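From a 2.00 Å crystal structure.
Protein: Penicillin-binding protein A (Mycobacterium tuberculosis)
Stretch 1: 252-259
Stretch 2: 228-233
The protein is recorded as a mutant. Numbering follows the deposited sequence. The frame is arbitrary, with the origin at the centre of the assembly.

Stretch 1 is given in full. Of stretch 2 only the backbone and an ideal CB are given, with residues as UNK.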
ATOM      1  N   SER A 252       2.954  14.166 -17.025  1.00 42.38           N
ATOM      2  CA  SER A 252       3.395  12.768 -16.982  1.00 42.37           C
ATOM      3  C   SER A 252       3.776  12.221 -18.369  1.00 42.78           C
ATOM      4  O   SER A 252       3.324  11.137 -18.778  1.00 43.52           O
ATOM      5  CB  SER A 252       2.344  11.881 -16.296  1.00 42.18           C
ATOM      6  OG  SER A 252       2.919  10.637 -15.908  1.00 42.36           O
ATOM      7  N   CYS A 253       4.617  12.965 -19.083  1.00 42.59           N
ATOM      8  CA  CYS A 253       4.957  12.618 -20.461  1.00 42.50           C
ATOM      9  C   CYS A 253       6.038  11.551 -20.465  1.00 41.38           C
ATOM     10  O   CYS A 253       7.130  11.786 -19.973  1.00 41.63           O
ATOM     11  CB  CYS A 253       5.421  13.862 -21.220  1.00 43.14           C
ATOM     12  SG  CYS A 253       4.161  15.158 -21.322  1.00 45.38           S
ATOM     13  N   ASN A 254       5.729  10.386 -21.025  1.00 40.94           N
ATOM     14  CA  ASN A 254       6.649   9.237 -20.999  1.00 40.13           C
ATOM     15  C   ASN A 254       8.029   9.464 -21.601  1.00 39.68           C
ATOM     16  O   ASN A 254       9.037   9.048 -21.035  1.00 39.44           O
ATOM     17  CB  ASN A 254       6.020   8.020 -21.681  1.00 40.68           C
ATOM     18  CG  ASN A 254       4.930   7.377 -20.849  1.00 41.27           C
ATOM     19  OD1 ASN A 254       4.925   7.468 -19.612  1.00 42.02           O
ATOM     20  ND2 ASN A 254       3.994   6.718 -21.523  1.00 41.76           N
ATOM     21  N   THR A 255       8.070  10.081 -22.774  1.00 39.46           N
ATOM     22  CA  THR A 255       9.326  10.171 -23.521  1.00 39.26           C
ATOM     23  C   THR A 255      10.357  11.068 -22.819  1.00 38.21           C
ATOM     24  O   THR A 255      11.561  10.785 -22.838  1.00 38.28           O
ATOM     25  CB  THR A 255       9.085  10.595 -24.984  1.00 39.85           C
ATOM     26  OG1 THR A 255       8.466  11.880 -25.018  1.00 40.12           O
ATOM     27  CG2 THR A 255       8.181   9.575 -25.685  1.00 40.36           C
ATOM     28  N   ALA A 256       9.864  12.124 -22.180  1.00 37.17           N
ATOM     29  CA  ALA A 256      10.676  12.990 -21.337  1.00 36.74           C
ATOM     30  C   ALA A 256      11.326  12.248 -20.167  1.00 36.08           C
ATOM     31  O   ALA A 256      12.471  12.527 -19.826  1.00 36.52           O
ATOM     32  CB  ALA A 256       9.841  14.164 -20.825  1.00 36.20           C
ATOM     33  N   PHE A 257      10.605  11.314 -19.545  1.00 35.46           N
ATOM     34  CA  PHE A 257      11.190  10.533 -18.454  1.00 34.92           C
ATOM     35  C   PHE A 257      12.090   9.383 -18.920  1.00 35.69           C
ATOM     36  O   PHE A 257      13.030   9.000 -18.217  1.00 35.70           O
ATOM     37  CB  PHE A 257      10.117  10.106 -17.456  1.00 34.83           C
ATOM     38  CG  PHE A 257       9.657  11.245 -16.609  1.00 34.59           C
ATOM     39  CD1 PHE A 257      10.366  11.587 -15.464  1.00 34.89           C
ATOM     40  CD2 PHE A 257       8.587  12.040 -17.006  1.00 34.76           C
ATOM     41  CE1 PHE A 257       9.981  12.673 -14.688  1.00 36.29           C
ATOM     42  CE2 PHE A 257       8.199  13.130 -16.237  1.00 37.24           C
ATOM     43  CZ  PHE A 257       8.904  13.445 -15.071  1.00 35.31           C
ATOM     44  N   VAL A 258      11.816   8.851 -20.108  1.00 36.04           N
ATOM     45  CA  VAL A 258      12.723   7.880 -20.723  1.00 37.04           C
ATOM     46  C   VAL A 258      14.064   8.590 -20.946  1.00 37.23           C
ATOM     47  O   VAL A 258      15.122   8.105 -20.524  1.00 37.48           O
ATOM     48  CB  VAL A 258      12.143   7.325 -22.055  1.00 37.95           C
ATOM     49  CG1 VAL A 258      13.195   6.524 -22.833  1.00 38.95           C
ATOM     50  CG2 VAL A 258      10.917   6.457 -21.767  1.00 37.64           C
ATOM     51  N   GLN A 259      14.000   9.756 -21.575  1.00 37.23           N
ATOM     52  CA  GLN A 259      15.193  10.571 -21.835  1.00 38.03           C
ATOM     53  C   GLN A 259      15.889  10.970 -20.524  1.00 37.69           C
ATOM     54  O   GLN A 259      17.100  10.813 -20.385  1.00 37.67           O
ATOM     55  CB  GLN A 259      14.819  11.804 -22.667  1.00 38.85           C
ATOM     56  CG  GLN A 259      16.007  12.639 -23.135  1.00 40.09           C
ATOM     57  CD  GLN A 259      15.577  13.951 -23.724  1.00 42.96           C
ATOM     58  OE1 GLN A 259      14.747  14.659 -23.157  1.00 43.55           O
ATOM     59  NE2 GLN A 259      16.123  14.279 -24.883  1.00 44.72           N
ATOM     60  N   UNK A 228      10.332   1.032 -29.290  1.00 58.53           N
ATOM     61  CA  UNK A 228      10.181   2.432 -28.938  1.00 58.26           C
ATOM     62  C   UNK A 228       9.096   2.625 -27.887  1.00 57.00           C
ATOM     63  O   UNK A 228       8.156   1.828 -27.775  1.00 57.36           O
ATOM     64  CB  UNK A 228       9.861   3.260 -30.185  1.00 58.26           C
ATOM     65  N   UNK A 229       9.248   3.680 -27.100  1.00 55.47           N
ATOM     66  CA  UNK A 229       8.256   4.016 -26.115  1.00 53.98           C
ATOM     67  C   UNK A 229       7.531   5.254 -26.599  1.00 53.42           C
ATOM     68  O   UNK A 229       8.132   6.130 -27.227  1.00 53.06           O
ATOM     69  CB  UNK A 229       8.883   4.231 -24.736  1.00 53.98           C
ATOM     70  N   UNK A 230       6.227   5.293 -26.349  1.00 52.46           N
ATOM     71  CA  UNK A 230       5.407   6.417 -26.754  1.00 52.35           C
ATOM     72  C   UNK A 230       4.697   7.027 -25.556  1.00 50.68           C
ATOM     73  O   UNK A 230       4.538   6.376 -24.523  1.00 49.70           O
ATOM     74  CB  UNK A 230       4.390   5.983 -27.812  1.00 52.35           C
ATOM     75  N   UNK A 231       4.303   8.287 -25.701  1.00 50.15           N
ATOM     76  CA  UNK A 231       3.504   8.967 -24.698  1.00 49.82           C
ATOM     77  C   UNK A 231       2.123   8.339 -24.683  1.00 50.20           C
ATOM     78  O   UNK A 231       1.624   7.888 -25.713  1.00 51.00           O
ATOM     79  CB  UNK A 231       3.425  10.470 -24.972  1.00 49.82           C
ATOM     80  N   UNK A 232       1.524   8.282 -23.504  1.00 50.14           N
ATOM     81  CA  UNK A 232       0.148   7.828 -23.374  1.00 50.94           C
ATOM     82  C   UNK A 232      -0.746   8.628 -24.330  1.00 51.98           C
ATOM     83  O   UNK A 232      -0.691   9.862 -24.370  1.00 52.17           O
ATOM     84  CB  UNK A 232      -0.335   7.970 -21.929  1.00 50.94           C
ATOM     85  N   UNK A 233      -1.537   7.917 -25.126  1.00 52.58           N
ATOM     86  CA  UNK A 233      -2.388   8.549 -26.133  1.00 53.55           C
ATOM     87  C   UNK A 233      -1.681   8.931 -27.422  1.00 53.97           C
ATOM     88  O   UNK A 233      -2.325   9.387 -28.371  1.00 55.07           O
ATOM     89  CB  UNK A 233      -3.028   9.804 -25.535  1.00 53.55           C
TER

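Stretch 1 turns out of a loop at Cys-253, the N-cap position, into a helix that starts at Asn-254. Stretch 2 begins as a strand running past the first turn of this helix. The two axes approach to 8.1 Å, with 135° between their N-to-C directions.

Position 228 has extended backbone angles (-129/152). Nothing of stretch 1 lies within 5.5 Å of its ideal CB. Stretch 1 therefore sets no demand here, and many side chains would do, polar ones included. The deposited residue is Gln-228, which makes no contact with stretch 1.

Position 229 is also extended, but its CA-to-CB bond points toward the helix. The ideal CB is 4.2 Å from Val-258 CG2 and 5.5 Å from Thr-255 CG2. Two methyl groups one helical turn apart offer an apolar surface and no polar partner. Leucine, isoleucine, valine or methionine would suit it. The residue is Leu-229. Its CD2 packs against Val-258 CG2 at 3.6 Å, an apolar contact. Both chi angles, -95° and 27°, lie between the usual wells. The backbone takes part as well, with Leu-229 O 3.8 Å from Thr-255 CG2.

Position 230 continues the strand, and its CA-to-CB bond points away from stretch 1. No atom of stretch 1 is within 5.5 Å of the ideal CB, so the side chain is little constrained and a long polar or charged one fits well. The carbonyl is what matters. Asn-254 ND2 donates a hydrogen bond to the backbone O of position 230, at 3.1 Å and a nearly straight 167°. Any residue could supply this acceptor. The deposited one is Glu-230.

Position 231 sits beside the start of the helix. Its ideal CB points sideways, 4.6 Å from Asn-254 N and 4.9 Å from Thr-255 CG2. The first turn of a helix has amide N-H groups without acceptors from a preceding turn. A short side chain carrying an acceptor is the natural choice: asparagine or aspartate, whose acceptor lies two bonds from CB; a serine or threonine hydroxyl would fall short of Thr-255 N. The residue is Asn-231. With chi1 at -76° (m), its end comes nearer to the helix. OD1 accepts a hydrogen bond from Thr-255 N at 2.9 Å and 165°. Asn-254 N is also close to OD1, at 3.0 Å, but the angle is poor. That amide instead donates to a water 2.9 Å from Asn-254 N.

Position 232 has its ideal CB 4.5 Å from Asn-254 ND2, with the CA-to-CB bond sideways. Stretch 1 offers little here beyond Asn-254 ND2 and sets no firm demand, so polar, aliphatic or aromatic residues could all suit it. Its amide N donates to the same water at 2.9 Å, and the water donates to Ser-252 O at 3.0 Å, linking the two backbones. The residue is Tyr-232. Its ring leads away from stretch 1, and OH is hydrogen-bonded elsewhere in the structure.

Position 233 has positive phi (81/-5), which by itself favours glycine; asparagine is a common alternative. Stretch 1 is out of reach. The residue is Gly-233.

Stretch 2, residues 228-233: QLENYG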
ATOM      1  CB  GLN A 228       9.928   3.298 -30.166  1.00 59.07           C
ATOM      2  CG  GLN A 228       8.771   2.866 -31.050  1.00 60.97           C
ATOM      3  CD  GLN A 228       8.643   3.746 -32.277  1.00 61.73           C
ATOM      4  OE1 GLN A 228       9.636   4.290 -32.775  1.00 63.42           O
ATOM      5  NE2 GLN A 228       7.415   3.894 -32.777  1.00 63.44           N
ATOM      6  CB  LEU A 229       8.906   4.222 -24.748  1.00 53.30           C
ATOM      7  CG  LEU A 229       8.938   3.038 -23.763  1.00 54.19           C
ATOM      8  CD1 LEU A 229       8.916   1.654 -24.436  1.00 55.75           C
ATOM      9  CD2 LEU A 229      10.123   3.143 -22.803  1.00 52.60           C
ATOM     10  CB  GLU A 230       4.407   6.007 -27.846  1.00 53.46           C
ATOM     11  CG  GLU A 230       3.207   5.186 -27.377  1.00 54.41           C
ATOM     12  CD  GLU A 230       2.020   5.246 -28.340  1.00 55.46           C
ATOM     13  OE1 GLU A 230       0.905   4.876 -27.915  1.00 57.25           O
ATOM     14  OE2 GLU A 230       2.191   5.666 -29.509  1.00 57.57           O
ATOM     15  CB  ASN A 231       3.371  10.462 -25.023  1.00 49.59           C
ATOM     16  CG  ASN A 231       4.625  11.260 -24.698  1.00 49.14           C
ATOM     17  OD1 ASN A 231       5.504  10.804 -23.967  1.00 48.64           O
ATOM     18  ND2 ASN A 231       4.704  12.473 -25.242  1.00 49.34           N
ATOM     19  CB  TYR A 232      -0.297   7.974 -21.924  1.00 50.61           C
ATOM     20  CG  TYR A 232      -1.788   7.976 -21.724  1.00 52.16           C
ATOM     21  CD1 TYR A 232      -2.539   6.813 -21.901  1.00 53.24           C
ATOM     22  CD2 TYR A 232      -2.447   9.141 -21.347  1.00 52.16           C
ATOM     23  CE1 TYR A 232      -3.917   6.815 -21.714  1.00 54.67           C
ATOM     24  CE2 TYR A 232      -3.817   9.155 -21.162  1.00 52.86           C
ATOM     25  CZ  TYR A 232      -4.550   7.994 -21.342  1.00 53.68           C
ATOM     26  OH  TYR A 232      -5.913   8.020 -21.154  1.00 53.82           O
TER
HETATM   27  O   HOH W   1       2.923   9.841 -21.467  1.00 48.52           O
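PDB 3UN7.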